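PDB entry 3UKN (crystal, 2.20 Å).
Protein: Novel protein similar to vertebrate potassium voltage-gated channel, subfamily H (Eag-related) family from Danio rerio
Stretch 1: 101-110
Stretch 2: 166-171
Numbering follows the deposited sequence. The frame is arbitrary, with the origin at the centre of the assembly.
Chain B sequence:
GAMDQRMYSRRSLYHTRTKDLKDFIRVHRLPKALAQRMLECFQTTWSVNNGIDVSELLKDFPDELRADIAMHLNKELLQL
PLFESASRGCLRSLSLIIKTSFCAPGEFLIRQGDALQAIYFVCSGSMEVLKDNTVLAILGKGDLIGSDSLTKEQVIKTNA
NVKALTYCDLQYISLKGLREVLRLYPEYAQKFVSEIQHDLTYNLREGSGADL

Stretch 1 (101-110) SFCAPGEFLI
Stretch 2 (166-171) TYCDLQ

Antiparallel strands distant in sequence are commonly joined by paired backbone hydrogen bonds, with side chains sorted by alternation onto two faces. Strands 101-103 and 168-171 illustrate this, their N-to-C directions 145° apart and their axes approaching to 4.7 Å; the two stretches bury 512 Å² between them.

Stretch 2 enters as loop. Thr-166 (phi/psi -122/180, chi1 p) lies opposite Pro-105, with CA atoms 4.5 Å apart; its CB points away, and its OG1 donates to Tyr-167 O at 3.0 Å. Tyr-167 (-57/129, chi1 m, chi2 -78°) starts sideways, yet its ring reaches Pro-105, whose CD sits 3.5 Å from the ring centroid, 8° off the normal. This CH-pi contact suits a flat aromatic face and a rigid proline (-55/134). Pro-105 and Gly-106 (81/-3) are the central residues of a type II turn, closed by Glu-107 N to Ala-104 O at 2.9 Å; the extended Glu-107 side chain (chi1 and chi2 t) accepts Ala-104 N through OE1 at 2.7 Å.

Cys-168 (-124/147, chi1 m) begins the strand. Its N donates to Cys-103 O at 3.0 Å, and its O accepts Cys-103 N at 2.9 Å. The CB atoms of Cys-103 (-141/140, chi1 t) and Cys-168 meet at 3.9 Å, small side chains packed in a buried layer. Asp-169 (-117/112, chi1 t) faces Phe-102 (-76/155, chi1 m) in the non-hydrogen-bonded pair, CA atoms 4.7 Å apart; both side chains occupy the more exposed face.

Leu-170 (-113/147, chi1 m, chi2 t) returns to the cysteine face. Its N donates to Ser-101 O at 3.0 Å, and Ser-101 N (-159/140, chi1 t) donates to Leu-170 O at 2.9 Å. Leu-170 CD1 packs 3.7 Å from Leu-109 CD1 (-76/-43, chi1 t, chi2 p) and 4.1 Å from Cys-103 CB, its branched apolar end well suited to this buried side. Gln-171 (-116/161, chi1 m) points away.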

# COMPACT_ATOMS: atom_id res chain seq x y z
N SER B 101 3.15 -5.61 13.70
CA SER B 101 4.30 -4.72 13.70
C SER B 101 4.81 -4.51 15.10
O SER B 101 4.01 -4.39 16.03
CB SER B 101 3.98 -3.37 13.05
OG SER B 101 5.12 -2.50 13.06
N PHE B 102 6.13 -4.48 15.23
CA PHE B 102 6.78 -4.09 16.47
C PHE B 102 6.66 -2.58 16.55
O PHE B 102 6.53 -1.90 15.53
CB PHE B 102 8.27 -4.48 16.49
CG PHE B 102 8.51 -5.97 16.51
CD1 PHE B 102 8.61 -6.65 17.71
CD2 PHE B 102 8.65 -6.68 15.33
CE1 PHE B 102 8.84 -8.02 17.74
CE2 PHE B 102 8.87 -8.04 15.35
CZ PHE B 102 8.97 -8.71 16.55
N CYS B 103 6.72 -2.06 17.77
CA CYS B 103 6.60 -0.64 18.01
C CYS B 103 7.58 -0.29 19.13
O CYS B 103 7.76 -1.06 20.08
CB CYS B 103 5.14 -0.31 18.39
SG CYS B 103 4.72 1.45 18.37
N ALA B 104 8.26 0.84 19.01
CA ALA B 104 9.26 1.22 20.00
C ALA B 104 8.68 2.19 21.03
O ALA B 104 7.70 2.89 20.75
CB ALA B 104 10.47 1.83 19.33
N PRO B 105 9.27 2.23 22.23
CA PRO B 105 8.80 3.15 23.26
C PRO B 105 8.80 4.58 22.73
O PRO B 105 9.77 5.00 22.11
CB PRO B 105 9.86 3.01 24.36
CG PRO B 105 10.42 1.66 24.17
CD PRO B 105 10.42 1.42 22.69
N GLY B 106 7.72 5.31 22.97
CA GLY B 106 7.61 6.70 22.54
C GLY B 106 7.24 6.86 21.07
O GLY B 106 7.07 7.98 20.58
N GLU B 107 7.11 5.73 20.37
CA GLU B 107 6.73 5.75 18.96
C GLU B 107 5.21 5.93 18.85
O GLU B 107 4.45 5.25 19.56
CB GLU B 107 7.20 4.46 18.24
CG GLU B 107 6.62 4.26 16.83
CD GLU B 107 7.13 2.98 16.13
OE1 GLU B 107 8.02 2.30 16.70
OE2 GLU B 107 6.64 2.66 15.02
N PHE B 108 4.76 6.84 17.99
CA PHE B 108 3.32 7.11 17.84
C PHE B 108 2.63 6.02 17.02
O PHE B 108 2.99 5.79 15.86
CB PHE B 108 3.08 8.47 17.17
CG PHE B 108 3.27 9.65 18.08
CD1 PHE B 108 2.17 10.26 18.69
CD2 PHE B 108 4.54 10.15 18.33
CE1 PHE B 108 2.34 11.34 19.53
CE2 PHE B 108 4.72 11.24 19.18
CZ PHE B 108 3.61 11.84 19.78
N LEU B 109 1.64 5.36 17.61
CA LEU B 109 0.80 4.44 16.84
C LEU B 109 -0.16 5.27 16.01
O LEU B 109 -0.36 5.01 14.83
CB LEU B 109 0.03 3.51 17.78
CG LEU B 109 -0.99 2.61 17.10
CD1 LEU B 109 -0.27 1.76 16.08
CD2 LEU B 109 -1.68 1.73 18.13
N ILE B 110 -0.70 6.31 16.65
CA ILE B 110 -1.70 7.20 16.05
C ILE B 110 -1.45 8.64 16.52
O ILE B 110 -1.16 8.87 17.69
CB ILE B 110 -3.10 6.78 16.49
CG1 ILE B 110 -3.59 5.64 15.59
CG2 ILE B 110 -4.07 7.96 16.46
CD1 ILE B 110 -4.45 4.64 16.30
N THR B 166 6.20 0.95 26.16
CA THR B 166 7.27 -0.03 26.09
C THR B 166 7.33 -0.56 24.66
O THR B 166 6.55 -0.12 23.79
CB THR B 166 7.03 -1.21 27.07
OG1 THR B 166 5.98 -2.06 26.58
CG2 THR B 166 6.63 -0.68 28.46
N TYR B 167 8.26 -1.47 24.41
CA TYR B 167 8.25 -2.25 23.18
C TYR B 167 6.91 -2.96 23.09
O TYR B 167 6.49 -3.61 24.06
CB TYR B 167 9.42 -3.23 23.15
CG TYR B 167 10.71 -2.51 22.89
CD1 TYR B 167 11.03 -2.10 21.60
CD2 TYR B 167 11.58 -2.18 23.92
CE1 TYR B 167 12.20 -1.42 21.33
CE2 TYR B 167 12.76 -1.49 23.66
CZ TYR B 167 13.06 -1.11 22.36
OH TYR B 167 14.21 -0.42 22.05
N CYS B 168 6.25 -2.80 21.95
CA CYS B 168 4.91 -3.36 21.71
C CYS B 168 4.84 -4.25 20.49
O CYS B 168 5.51 -4.02 19.48
CB CYS B 168 3.89 -2.24 21.52
SG CYS B 168 3.55 -1.26 22.96
N ASP B 169 4.00 -5.27 20.58
CA ASP B 169 3.71 -6.14 19.45
C ASP B 169 2.23 -6.00 19.09
O ASP B 169 1.35 -6.39 19.85
CB ASP B 169 4.04 -7.58 19.81
CG ASP B 169 4.01 -8.49 18.61
OD1 ASP B 169 3.23 -8.22 17.67
OD2 ASP B 169 4.76 -9.49 18.62
N LEU B 170 1.97 -5.43 17.92
CA LEU B 170 0.62 -5.10 17.50
C LEU B 170 0.15 -5.93 16.32
O LEU B 170 0.94 -6.30 15.46
CB LEU B 170 0.57 -3.62 17.13
CG LEU B 170 1.00 -2.65 18.23
CD1 LEU B 170 1.23 -1.26 17.64
CD2 LEU B 170 -0.07 -2.61 19.30
N GLN B 171 -1.15 -6.21 16.29
CA GLN B 171 -1.79 -6.75 15.10
C GLN B 171 -2.81 -5.74 14.64
O GLN B 171 -3.24 -4.89 15.41
CB GLN B 171 -2.52 -8.07 15.40
CG GLN B 171 -1.60 -9.20 15.73
CD GLN B 171 -2.34 -10.50 15.93
OE1 GLN B 171 -3.57 -10.58 15.82
NE2 GLN B 171 -1.58 -11.55 16.24